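Local coordinates for cytosol aminopeptidase (Staphylococcus aureus subsp. aureus, PDB 3KZW), which probably removes N-terminal amino acids from peptides as a metal-dependent leucyl aminopeptidase, assembled here as a hexamer, at residues Gly152-Arg157 and Ser493-Lys498; Val427-Phe432 and Thr501-Pro506; Lys255-Lys260 and Cys335-Ile340; Gly290-Lys295 and Ser344-Asp349. All coordinates share one frame; numbering follows the deposited sequence.

Contact 1 (Gly152-Arg157 and Ser493-Lys498); sequences GIQSER and SYNGPK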
loop_
_atom_site.group_PDB
_atom_site.type_symbol
_atom_site.label_atom_id
_atom_site.label_comp_id
_atom_site.label_asym_id
_atom_site.label_seq_id
_atom_site.Cartn_x
_atom_site.Cartn_y
_atom_site.Cartn_z
ATOM N N GLY A 152 -29.025 37.231 -14.449
ATOM C CA GLY A 152 -29.532 37.179 -13.078
ATOM C C GLY A 152 -28.829 36.161 -12.193
ATOM O O GLY A 152 -28.458 36.475 -11.059
ATOM N N ILE A 153 -28.652 34.945 -12.709
ATOM C CA ILE A 153 -28.008 33.860 -11.961
ATOM C C ILE A 153 -26.556 34.199 -11.628
ATOM O O ILE A 153 -26.143 34.118 -10.468
ATOM C CB ILE A 153 -28.079 32.499 -12.714
ATOM C CG1 ILE A 153 -29.535 32.061 -12.909
ATOM C CG2 ILE A 153 -27.307 31.413 -11.958
ATOM C CD1 ILE A 153 -29.731 30.968 -13.952
ATOM N N GLN A 154 -25.797 34.597 -12.648
ATOM C CA GLN A 154 -24.368 34.867 -12.496
ATOM C C GLN A 154 -24.058 36.081 -11.624
ATOM O O GLN A 154 -22.973 36.172 -11.054
ATOM C CB GLN A 154 -23.683 35.003 -13.862
ATOM C CG GLN A 154 -23.713 33.747 -14.731
ATOM C CD GLN A 154 -23.031 32.556 -14.087
ATOM O OE1 GLN A 154 -23.563 31.943 -13.162
ATOM N NE2 GLN A 154 -21.852 32.209 -14.589
ATOM N N SER A 155 -25.011 37.004 -11.513
ATOM C CA SER A 155 -24.845 38.180 -10.656
ATOM C C SER A 155 -24.713 37.786 -9.184
ATOM O O SER A 155 -24.170 38.541 -8.378
ATOM C CB SER A 155 -26.000 39.168 -10.849
ATOM O OG SER A 155 -27.208 38.664 -10.306
ATOM N N GLU A 156 -25.208 36.596 -8.849
ATOM C CA GLU A 156 -25.118 36.063 -7.492
ATOM C C GLU A 156 -24.162 34.876 -7.405
ATOM O O GLU A 156 -23.344 34.803 -6.488
ATOM C CB GLU A 156 -26.504 35.658 -6.978
ATOM C CG GLU A 156 -27.474 36.818 -6.775
ATOM C CD GLU A 156 -27.144 37.678 -5.559
ATOM O OE1 GLU A 156 -26.404 37.211 -4.662
ATOM O OE2 GLU A 156 -27.636 38.827 -5.497
ATOM N N ARG A 157 -24.265 33.959 -8.365
ATOM C CA ARG A 157 -23.500 32.711 -8.332
ATOM C C ARG A 157 -22.000 32.907 -8.568
ATOM O O ARG A 157 -21.179 32.311 -7.866
ATOM C CB ARG A 157 -24.073 31.681 -9.311
ATOM C CG ARG A 157 -23.407 30.314 -9.195
ATOM C CD ARG A 157 -24.135 29.217 -9.940
ATOM N NE ARG A 157 -24.131 29.431 -11.382
ATOM C CZ ARG A 157 -24.213 28.458 -12.287
ATOM N NH1 ARG A 157 -24.289 27.183 -11.905
ATOM N NH2 ARG A 157 -24.214 28.762 -13.583
ATOM N N SER A 493 -13.863 29.147 -11.340
ATOM C CA SER A 493 -14.320 29.351 -12.714
ATOM C C SER A 493 -15.343 30.481 -12.803
ATOM O O SER A 493 -15.566 31.208 -11.831
ATOM C CB SER A 493 -14.920 28.055 -13.277
ATOM O OG SER A 493 -16.112 27.707 -12.598
ATOM N N TYR A 494 -15.962 30.610 -13.976
ATOM C CA TYR A 494 -17.028 31.582 -14.212
ATOM C C TYR A 494 -18.272 31.317 -13.355
ATOM O O TYR A 494 -19.147 32.175 -13.242
ATOM C CB TYR A 494 -17.403 31.621 -15.702
ATOM C CG TYR A 494 -17.741 30.269 -16.307
ATOM C CD1 TYR A 494 -18.991 29.681 -16.103
ATOM C CD2 TYR A 494 -16.814 29.584 -17.092
ATOM C CE1 TYR A 494 -19.305 28.446 -16.651
ATOM C CE2 TYR A 494 -17.120 28.347 -17.650
ATOM C CZ TYR A 494 -18.368 27.785 -17.425
ATOM O OH TYR A 494 -18.685 26.560 -17.969
ATOM N N ASN A 495 -18.341 30.127 -12.760
ATOM C CA ASN A 495 -19.463 29.745 -11.904
ATOM C C ASN A 495 -19.229 30.005 -10.418
ATOM O O ASN A 495 -20.112 29.759 -9.598
ATOM C CB ASN A 495 -19.842 28.279 -12.134
ATOM C CG ASN A 495 -20.773 28.094 -13.319
ATOM O OD1 ASN A 495 -21.373 29.049 -13.819
ATOM N ND2 ASN A 495 -20.905 26.855 -13.772
ATOM N N GLY A 496 -18.044 30.507 -10.081
ATOM C CA GLY A 496 -17.705 30.826 -8.696
ATOM C C GLY A 496 -16.408 30.189 -8.229
ATOM O O GLY A 496 -15.707 29.554 -9.022
ATOM N N PRO A 497 -16.086 30.345 -6.930
ATOM C CA PRO A 497 -14.835 29.840 -6.364
ATOM C C PRO A 497 -14.855 28.331 -6.100
ATOM O O PRO A 497 -15.868 27.672 -6.349
ATOM C CB PRO A 497 -14.722 30.611 -5.047
ATOM C CG PRO A 497 -16.119 30.871 -4.645
ATOM C CD PRO A 497 -16.922 31.006 -5.910
ATOM N N LYS A 498 -13.733 27.805 -5.606
ATOM C CA LYS A 498 -13.625 26.414 -5.165
ATOM C C LYS A 498 -14.693 26.075 -4.138
ATOM O O LYS A 498 -15.127 26.934 -3.369
ATOM C CB LYS A 498 -12.263 26.163 -4.519
ATOM C CG LYS A 498 -11.089 26.067 -5.475
ATOM C CD LYS A 498 -9.839 25.590 -4.742
ATOM C CE LYS A 498 -9.204 26.703 -3.923
ATOM N NZ LYS A 498 -8.123 26.193 -3.029
#
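Asn495 is met by Gln154 and Arg157 in the last turn of helix 144-157. Gln154 NE2 donates to Asn495 OD1 over 3.3 Å, in the carbonyl plane of the acceptor, with the two amides nearly perpendicular. NE2 is shared, since Leu112 O also accepts from it. The other end of the Gln154 amide is held too: Arg157 NE reaches OE1 over 3.1 Å and NH2 reaches it over 3.3 Å, a side-on grip that fixes the amide's rotation. The bend in the arginine chain (chi3 65°) turns the guanidinium back for this, and Asn495 CG then lies 3.5 Å above one face, toward its rim. Both backbone acceptors, Arg157 O and Asn495 O, receive bonds from Arg204. Beyond this buried polar knot the contact slackens. Tyr494 is partly exposed, and its CD1, at the ring edge, stays 4.1 Å from Gln154 NE2, while exposed Lys498 turns to a salt bridge with Asp448 of the second subunit. Gly496 suits its place because its positive phi (127°) is comfortable for a residue without a side chain. A type I turn from Ser493 to Gly496, with an ST turn at Ser493, thus docks a catalytic-domain loop on a helix of the N-terminal family region.

Contact 2 (Val427-Phe432 and Thr501-Pro506); sequences VDEMVF and TGFMIP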
loop_
_atom_site.group_PDB
_atom_site.type_symbol
_atom_site.label_atom_id
_atom_site.label_comp_id
_atom_site.label_asym_id
_atom_site.label_seq_id
_atom_site.Cartn_x
_atom_site.Cartn_y
_atom_site.Cartn_z
ATOM N N VAL A 427 -28.779 23.374 -19.665
ATOM C CA VAL A 427 -28.433 24.331 -18.607
ATOM C C VAL A 427 -27.005 24.152 -18.077
ATOM O O VAL A 427 -26.704 24.512 -16.935
ATOM C CB VAL A 427 -29.463 24.328 -17.437
ATOM C CG1 VAL A 427 -30.831 24.809 -17.917
ATOM C CG2 VAL A 427 -29.562 22.954 -16.782
ATOM N N ASP A 428 -26.137 23.608 -18.929
ATOM C CA ASP A 428 -24.708 23.426 -18.637
ATOM C C ASP A 428 -24.425 22.570 -17.393
ATOM O O ASP A 428 -23.555 22.895 -16.581
ATOM C CB ASP A 428 -23.984 24.783 -18.558
ATOM C CG ASP A 428 -22.471 24.646 -18.602
ATOM O OD1 ASP A 428 -21.963 23.904 -19.469
ATOM O OD2 ASP A 428 -21.787 25.282 -17.769
ATOM N N GLU A 429 -25.172 21.478 -17.246
ATOM C CA GLU A 429 -24.938 20.517 -16.171
ATOM C C GLU A 429 -24.860 19.100 -16.732
ATOM O O GLU A 429 -25.844 18.562 -17.235
ATOM C CB GLU A 429 -26.011 20.620 -15.079
ATOM C CG GLU A 429 -25.899 21.879 -14.220
ATOM C CD GLU A 429 -26.671 21.793 -12.908
ATOM O OE1 GLU A 429 -27.882 21.469 -12.923
ATOM O OE2 GLU A 429 -26.063 22.073 -11.855
ATOM N N MET A 430 -23.675 18.506 -16.654
ATOM C CA MET A 430 -23.449 17.175 -17.201
ATOM C C MET A 430 -24.000 16.073 -16.297
ATOM O O MET A 430 -23.495 15.833 -15.200
ATOM C CB MET A 430 -21.965 16.959 -17.501
ATOM C CG MET A 430 -21.478 17.739 -18.708
ATOM S SD MET A 430 -19.785 17.342 -19.159
ATOM C CE MET A 430 -18.855 18.203 -17.886
ATOM N N VAL A 431 -25.062 15.424 -16.770
ATOM C CA VAL A 431 -25.690 14.305 -16.071
ATOM C C VAL A 431 -25.859 13.161 -17.067
ATOM O O VAL A 431 -26.351 13.366 -18.175
ATOM C CB VAL A 431 -27.074 14.690 -15.481
ATOM C CG1 VAL A 431 -27.612 13.571 -14.603
ATOM C CG2 VAL A 431 -26.993 15.987 -14.678
ATOM N N PHE A 432 -25.436 11.962 -16.678
ATOM C CA PHE A 432 -25.537 10.798 -17.557
ATOM C C PHE A 432 -26.058 9.556 -16.839
ATOM O O PHE A 432 -25.846 9.384 -15.637
ATOM C CB PHE A 432 -24.200 10.523 -18.252
ATOM C CG PHE A 432 -23.796 11.597 -19.219
ATOM C CD1 PHE A 432 -24.287 11.602 -20.519
ATOM C CD2 PHE A 432 -22.938 12.618 -18.826
ATOM C CE1 PHE A 432 -23.927 12.601 -21.417
ATOM C CE2 PHE A 432 -22.568 13.625 -19.716
ATOM C CZ PHE A 432 -23.065 13.612 -21.015
ATOM N N THR A 501 -20.833 23.473 -5.592
ATOM C CA THR A 501 -21.269 24.025 -6.870
ATOM C C THR A 501 -22.766 24.312 -6.898
ATOM O O THR A 501 -23.229 25.107 -7.717
ATOM C CB THR A 501 -20.943 23.068 -8.029
ATOM O OG1 THR A 501 -21.523 21.788 -7.761
ATOM C CG2 THR A 501 -19.440 22.914 -8.197
ATOM N N GLY A 502 -23.512 23.665 -6.005
ATOM C CA GLY A 502 -24.973 23.724 -6.015
ATOM C C GLY A 502 -25.529 22.908 -7.168
ATOM O O GLY A 502 -26.595 23.213 -7.704
ATOM N N PHE A 503 -24.795 21.862 -7.540
ATOM C CA PHE A 503 -25.115 21.030 -8.697
ATOM C C PHE A 503 -26.520 20.439 -8.627
ATOM O O PHE A 503 -26.986 20.048 -7.554
ATOM C CB PHE A 503 -24.078 19.912 -8.844
ATOM C CG PHE A 503 -23.900 19.432 -10.254
ATOM C CD1 PHE A 503 -23.133 20.160 -11.159
ATOM C CD2 PHE A 503 -24.499 18.250 -10.679
ATOM C CE1 PHE A 503 -22.968 19.719 -12.469
ATOM C CE2 PHE A 503 -24.339 17.801 -11.990
ATOM C CZ PHE A 503 -23.571 18.535 -12.884
ATOM N N MET A 504 -27.178 20.389 -9.787
ATOM C CA MET A 504 -28.546 19.868 -9.950
ATOM C C MET A 504 -29.649 20.905 -9.735
ATOM O O MET A 504 -30.727 20.779 -10.315
ATOM C CB MET A 504 -28.812 18.619 -9.088
ATOM C CG MET A 504 -28.026 17.370 -9.487
ATOM S SD MET A 504 -28.143 16.915 -11.225
ATOM C CE MET A 504 -29.910 16.628 -11.402
ATOM N N ILE A 505 -29.386 21.913 -8.903
ATOM C CA ILE A 505 -30.376 22.964 -8.622
ATOM C C ILE A 505 -30.905 23.631 -9.903
ATOM O O ILE A 505 -32.121 23.719 -10.074
ATOM C CB ILE A 505 -29.867 24.016 -7.591
ATOM C CG1 ILE A 505 -29.540 23.341 -6.254
ATOM C CG2 ILE A 505 -30.902 25.130 -7.391
ATOM C CD1 ILE A 505 -28.790 24.221 -5.271
ATOM N N PRO A 506 -30.007 24.076 -10.814
ATOM C CA PRO A 506 -30.502 24.639 -12.079
ATOM C C PRO A 506 -31.368 23.663 -12.883
ATOM O O PRO A 506 -32.395 24.071 -13.429
ATOM C CB PRO A 506 -29.216 24.957 -12.849
ATOM C CG PRO A 506 -28.190 25.144 -11.804
ATOM C CD PRO A 506 -28.537 24.168 -10.725
#
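Glu429, Val431 and Phe503 make this a partly buried, mostly apolar contact with one carboxylate at its centre, joining the approach to strand 431-433 to the turn that starts helix 505-512. The bond between the two segments runs from Met504 N to Glu429 OE2 over 2.9 Å, at an N-H...O angle of 156°, from the syn side and 33° out of the carboxylate plane. Met504 is the N-cap residue, and Thr507 OG1, in the first turn of the helix, binds the second oxygen, OE1. An acid suits this place, beside the N-H of Met504 and the start of the helix, which would probably favour its charge. Much of its surroundings is apolar. OE2 lies 3.6 Å above one face of the Phe503 ring, offset toward the rim, while Glu429 CB comes 3.9 Å from Phe503 CZ. Pro506 crosses the acid at about a right angle, with CD 3.4 Å from Glu429 OE2; proline fits the first helical turn, where no N-H is needed for a helical bond. At the ring's edge Met430 O approaches Phe503 CZ to 3.6 Å. Val431 CG2 meets Met504 SD tip to tip at 3.8 Å, the thioether being folded by bends at chi2 and chi3. Ile505 and Pro506 also touch Ile200 of helix 188-208, and Met430 packs on Thr439 of the third subunit. The whole is a type II turn, Gly502 to Ile505, running through the N-cap residue into a helix of the catalytic alpha/beta domain, its start tied to an acid from beside strand 431-433.

Contact 3 (Lys255-Lys260 and Cys335-Ile340); sequences KGSKHK and CAENMI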
loop_
_atom_site.group_PDB
_atom_site.type_symbol
_atom_site.label_atom_id
_atom_site.label_comp_id
_atom_site.label_asym_id
_atom_site.label_seq_id
_atom_site.Cartn_x
_atom_site.Cartn_y
_atom_site.Cartn_z
ATOM N N LYS A 255 -25.642 7.221 15.650
ATOM C CA LYS A 255 -25.544 6.971 17.100
ATOM C C LYS A 255 -24.133 7.132 17.673
ATOM O O LYS A 255 -23.967 7.340 18.877
ATOM C CB LYS A 255 -26.124 5.599 17.477
ATOM C CG LYS A 255 -25.407 4.408 16.865
ATOM C CD LYS A 255 -25.991 3.098 17.354
ATOM C CE LYS A 255 -25.327 1.915 16.663
ATOM N NZ LYS A 255 -25.796 0.602 17.192
ATOM N N GLY A 256 -23.128 7.046 16.806
ATOM C CA GLY A 256 -21.729 7.138 17.225
ATOM C C GLY A 256 -21.227 8.544 17.498
ATOM O O GLY A 256 -20.109 8.723 17.981
ATOM N N SER A 257 -22.050 9.540 17.183
ATOM C CA SER A 257 -21.695 10.940 17.381
ATOM C C SER A 257 -22.343 11.498 18.641
ATOM O O SER A 257 -23.372 10.993 19.093
ATOM C CB SER A 257 -22.129 11.766 16.172
ATOM O OG SER A 257 -21.951 13.150 16.411
ATOM N N LYS A 258 -21.732 12.540 19.202
ATOM C CA LYS A 258 -22.327 13.287 20.308
ATOM C C LYS A 258 -23.571 14.010 19.807
ATOM O O LYS A 258 -24.568 14.123 20.526
ATOM C CB LYS A 258 -21.330 14.293 20.891
ATOM C CG LYS A 258 -21.819 15.007 22.151
ATOM C CD LYS A 258 -20.677 15.697 22.896
ATOM C CE LYS A 258 -20.446 17.123 22.403
ATOM N NZ LYS A 258 -21.407 18.085 23.021
ATOM N N HIS A 259 -23.499 14.487 18.566
ATOM C CA HIS A 259 -24.603 15.182 17.924
ATOM C C HIS A 259 -25.462 14.172 17.166
ATOM O O HIS A 259 -25.127 13.761 16.050
ATOM C CB HIS A 259 -24.073 16.272 16.993
ATOM C CG HIS A 259 -22.922 17.041 17.565
ATOM N ND1 HIS A 259 -23.071 17.964 18.576
ATOM C CD2 HIS A 259 -21.600 17.016 17.270
ATOM C CE1 HIS A 259 -21.893 18.479 18.878
ATOM N NE2 HIS A 259 -20.983 17.922 18.100
ATOM N N LYS A 260 -26.567 13.778 17.795
ATOM C CA LYS A 260 -27.452 12.729 17.287
ATOM C C LYS A 260 -28.199 13.133 16.009
ATOM O O LYS A 260 -28.395 14.327 15.762
ATOM C CB LYS A 260 -28.448 12.307 18.374
ATOM C CG LYS A 260 -27.814 11.894 19.700
ATOM C CD LYS A 260 -26.959 10.638 19.572
ATOM C CE LYS A 260 -26.167 10.401 20.844
ATOM N NZ LYS A 260 -25.119 9.369 20.651
ATOM N N CYS A 335 -30.384 13.495 8.251
ATOM C CA CYS A 335 -29.183 14.143 8.776
ATOM C C CYS A 335 -28.544 13.337 9.894
ATOM O O CYS A 335 -29.223 12.938 10.834
ATOM C CB CYS A 335 -29.515 15.548 9.275
ATOM S SG CYS A 335 -30.404 16.561 8.076
ATOM N N ALA A 336 -27.237 13.106 9.780
ATOM C CA ALA A 336 -26.467 12.346 10.765
ATOM C C ALA A 336 -24.984 12.670 10.646
ATOM O O ALA A 336 -24.548 13.266 9.660
ATOM C CB ALA A 336 -26.694 10.848 10.587
ATOM N N GLU A 337 -24.217 12.274 11.660
ATOM C CA GLU A 337 -22.766 12.429 11.655
ATOM C C GLU A 337 -22.126 11.055 11.867
ATOM O O GLU A 337 -22.317 10.430 12.911
ATOM C CB GLU A 337 -22.335 13.414 12.746
ATOM C CG GLU A 337 -20.972 14.051 12.530
ATOM C CD GLU A 337 -20.561 14.974 13.671
ATOM O OE1 GLU A 337 -20.423 16.193 13.435
ATOM O OE2 GLU A 337 -20.375 14.484 14.805
ATOM N N ASN A 338 -21.382 10.588 10.867
ATOM C CA ASN A 338 -20.781 9.250 10.889
ATOM C C ASN A 338 -19.459 9.222 11.655
ATOM O O ASN A 338 -18.410 9.540 11.099
ATOM C CB ASN A 338 -20.589 8.731 9.456
ATOM C CG ASN A 338 -20.345 7.226 9.392
ATOM O OD1 ASN A 338 -20.482 6.512 10.385
ATOM N ND2 ASN A 338 -19.987 6.743 8.213
ATOM N N MET A 339 -19.522 8.828 12.927
ATOM C CA MET A 339 -18.379 8.919 13.845
ATOM C C MET A 339 -18.040 7.586 14.517
ATOM O O MET A 339 -18.832 6.643 14.482
ATOM C CB MET A 339 -18.651 9.975 14.919
ATOM C CG MET A 339 -18.821 11.403 14.409
ATOM S SD MET A 339 -17.279 12.328 14.281
ATOM C CE MET A 339 -16.775 11.920 12.620
ATOM N N ILE A 340 -16.858 7.522 15.130
ATOM C CA ILE A 340 -16.404 6.340 15.865
ATOM C C ILE A 340 -16.505 6.582 17.371
ATOM O O ILE A 340 -16.025 7.601 17.874
ATOM C CB ILE A 340 -14.928 5.982 15.526
ATOM C CG1 ILE A 340 -14.750 5.730 14.030
ATOM C CG2 ILE A 340 -14.460 4.765 16.328
ATOM C CD1 ILE A 340 -13.306 5.702 13.578
HETATM O O HOH W 1 -25.499 11.760 14.113
#
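An ST turn at Ser257 ties the loop between helix 248-254 and strand 262-269 to Glu337, near the end of strand 328-338. Ser257 OG plays two roles, accepting from His259 N over 3.0 Å within its own loop and donating to Glu337 OE2 over 2.6 Å. The hydroxyl reaches across because OG stands opposite the backbone N (chi1 173°), and it meets the carboxylate from above its plane, 40° out. A serine is apt here, small enough for a buried site and able to give and take a bond at once. The same oxygen, OE2, lies in the plane of the His259 ring, 3.7 Å from CD2 at its edge, with ring and carboxylate nearly perpendicular; the carboxylate thus meets a ring carbon, with His259 NE2 farther off at 4.8 Å from OE2. One water bridges the backbones, donating to His259 O and accepting from Glu337 N, each over 2.8 Å. Nearby, Cys335 pairs directly with Arg262, so the water appears to extend the pairing where the two chains diverge. At the other end Gly256 CA comes within 5.1 Å of Met339 CA, so close that a side chain on Gly256 would run into Met339 O. Gly256 O also touches Met339 CB, and Met339 CG packs on Ser257 CB at 3.8 Å. Lys260 NZ turns back to Ser257 O, closing the loop on itself. Tyr292 of the second subunit packs on Met339. This is the end of the antiparallel pair 262-269 and 328-338 in the catalytic-domain sheet, where the loop leading into the first strand meets the second.

Contact 4 (Gly290-Lys295 and Ser344-Asp349); sequences GGYSIK and SMKPDD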
loop_
_atom_site.group_PDB
_atom_site.type_symbol
_atom_site.label_atom_id
_atom_site.label_comp_id
_atom_site.label_asym_id
_atom_site.label_seq_id
_atom_site.Cartn_x
_atom_site.Cartn_y
_atom_site.Cartn_z
ATOM N N GLY A 290 -16.264 7.766 8.021
ATOM C CA GLY A 290 -16.283 6.410 7.498
ATOM C C GLY A 290 -16.698 5.403 8.549
ATOM O O GLY A 290 -16.971 4.245 8.233
ATOM N N GLY A 291 -16.757 5.849 9.802
ATOM C CA GLY A 291 -17.032 4.964 10.930
ATOM C C GLY A 291 -15.853 4.043 11.167
ATOM O O GLY A 291 -14.710 4.412 10.897
ATOM N N TYR A 292 -16.123 2.837 11.660
ATOM C CA TYR A 292 -15.064 1.855 11.893
ATOM C C TYR A 292 -14.368 1.416 10.607
ATOM O O TYR A 292 -13.217 0.980 10.639
ATOM C CB TYR A 292 -15.581 0.656 12.696
ATOM C CG TYR A 292 -15.489 0.861 14.193
ATOM C CD1 TYR A 292 -14.290 0.638 14.873
ATOM C CD2 TYR A 292 -16.592 1.290 14.928
ATOM C CE1 TYR A 292 -14.193 0.830 16.249
ATOM C CE2 TYR A 292 -16.505 1.483 16.306
ATOM C CZ TYR A 292 -15.303 1.251 16.959
ATOM O OH TYR A 292 -15.210 1.441 18.320
ATOM N N SER A 293 -15.061 1.543 9.478
ATOM C CA SER A 293 -14.426 1.436 8.167
ATOM C C SER A 293 -13.819 2.802 7.822
ATOM O O SER A 293 -14.249 3.485 6.882
ATOM C CB SER A 293 -15.437 0.990 7.114
ATOM O OG SER A 293 -16.094 -0.200 7.513
ATOM N N ILE A 294 -12.810 3.178 8.607
ATOM C CA ILE A 294 -12.237 4.521 8.617
ATOM C C ILE A 294 -11.591 4.923 7.283
ATOM O O ILE A 294 -10.987 4.094 6.597
ATOM C CB ILE A 294 -11.245 4.685 9.817
ATOM C CG1 ILE A 294 -10.874 6.157 10.040
ATOM C CG2 ILE A 294 -10.009 3.781 9.653
ATOM C CD1 ILE A 294 -10.289 6.456 11.402
ATOM N N LYS A 295 -11.745 6.196 6.925
ATOM C CA LYS A 295 -11.128 6.765 5.729
ATOM C C LYS A 295 -9.639 7.035 5.946
ATOM O O LYS A 295 -9.175 7.135 7.085
ATOM C CB LYS A 295 -11.827 8.070 5.348
ATOM C CG LYS A 295 -13.207 7.902 4.754
ATOM C CD LYS A 295 -13.979 9.204 4.850
ATOM C CE LYS A 295 -14.910 9.394 3.660
ATOM N NZ LYS A 295 -16.059 8.461 3.659
ATOM N N SER A 344 -20.703 2.802 18.332
ATOM C CA SER A 344 -21.043 3.103 16.934
ATOM C C SER A 344 -21.186 1.830 16.097
ATOM O O SER A 344 -20.767 0.747 16.525
ATOM C CB SER A 344 -20.020 4.057 16.309
ATOM O OG SER A 344 -18.705 3.563 16.445
ATOM N N MET A 345 -21.783 1.960 14.912
ATOM C CA MET A 345 -22.028 0.808 14.040
ATOM C C MET A 345 -20.736 0.148 13.551
ATOM O O MET A 345 -19.716 0.814 13.366
ATOM C CB MET A 345 -22.951 1.173 12.866
ATOM C CG MET A 345 -22.401 2.198 11.882
ATOM S SD MET A 345 -23.434 2.335 10.403
ATOM C CE MET A 345 -22.570 3.608 9.490
ATOM N N LYS A 346 -20.797 -1.169 13.364
ATOM C CA LYS A 346 -19.636 -1.977 12.993
ATOM C C LYS A 346 -20.019 -2.909 11.851
ATOM O O LYS A 346 -21.193 -3.260 11.715
ATOM C CB LYS A 346 -19.159 -2.830 14.180
ATOM C CG LYS A 346 -19.332 -2.192 15.553
ATOM C CD LYS A 346 -19.111 -3.184 16.691
ATOM C CE LYS A 346 -20.264 -4.163 16.869
ATOM N NZ LYS A 346 -21.506 -3.512 17.361
ATOM N N PRO A 347 -19.036 -3.319 11.025
ATOM C CA PRO A 347 -19.286 -4.397 10.068
ATOM C C PRO A 347 -19.777 -5.660 10.775
ATOM O O PRO A 347 -19.234 -6.023 11.816
ATOM C CB PRO A 347 -17.907 -4.634 9.457
ATOM C CG PRO A 347 -17.248 -3.310 9.532
ATOM C CD PRO A 347 -17.714 -2.698 10.818
ATOM N N ASP A 348 -20.799 -6.303 10.208
ATOM C CA ASP A 348 -21.483 -7.483 10.786
ATOM C C ASP A 348 -22.765 -7.139 11.552
ATOM O O ASP A 348 -23.587 -8.021 11.810
ATOM C CB ASP A 348 -20.564 -8.338 11.673
ATOM C CG ASP A 348 -19.478 -9.047 10.889
ATOM O OD1 ASP A 348 -19.633 -9.252 9.666
ATOM O OD2 ASP A 348 -18.460 -9.405 11.511
ATOM N N ASP A 349 -22.923 -5.869 11.921
ATOM C CA ASP A 349 -24.135 -5.398 12.590
ATOM C C ASP A 349 -25.374 -5.592 11.717
ATOM O O ASP A 349 -25.333 -5.365 10.506
ATOM C CB ASP A 349 -24.008 -3.919 12.962
ATOM C CG ASP A 349 -23.285 -3.694 14.285
ATOM O OD1 ASP A 349 -22.937 -4.680 14.970
ATOM O OD2 ASP A 349 -23.074 -2.515 14.646
#
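A type II' turn, Gly290 to Ser293, lies against a loop that ends in a type II turn, Lys346 to Asp349, with Tyr292 CA and Lys346 CA 6.1 Å apart. Glycine suits position 291, whose positive phi (70°) is what the second residue of a II' turn adopts. Tyr292 carries the contact with one edge of its ring: CD2 is 3.5 Å from Met345 O and 3.5 Å from Ser344 OG, both near the ring plane. That serine hydroxyl is occupied by Asn341 N; it reaches there and to the ring from between its own backbone N and carbonyl carbon (chi1 54°). The tyrosine hydroxyl, at the far end of the ring, bonds to Asn341 O and to Ile340 N of the fourth subunit, so the rigid ring bridges two loops of the catalytic domain at a subunit interface of the hexamer. Pro347, whose fixed phi fits the second place of a type II turn, lays CD 4.4 Å from Tyr292 CB and CG 3.9 Å from Ser293 OG. Within the turn Asp349 holds Lys346 twice: OD2 accepts from Lys346 N over 2.9 Å, from above the carboxylate plane, and OD1 offers its syn lone pair to Lys346 NZ in a 3.0 Å salt bridge. Pro347 O also accepts from Tyr287 OH of the fourth subunit.

The four contacts form two groups. Contacts 1 and 2, with centres about 13 Å apart, meet where Tyr494 touches Asp428; contacts 3 and 4, about 12 Å apart, pack directly, as Ile340 on Gly291 and Met339 on Ser344. Between the groups the centres lie about 30 to 38 Å apart. Along the chain the segments of each group alternate, so their closures interlock; contacts 3 and 4 are nested inside the long loop closed by contact 1 and come before contact 2. Contacts 2 and 3 reach the same branched mixed sheet. Contact 1 joins the N-terminal family region to the catalytic domain and contact 2 lies within the latter, whereas the second group lies farther from the chain's centre and makes more contacts with neighbouring subunits.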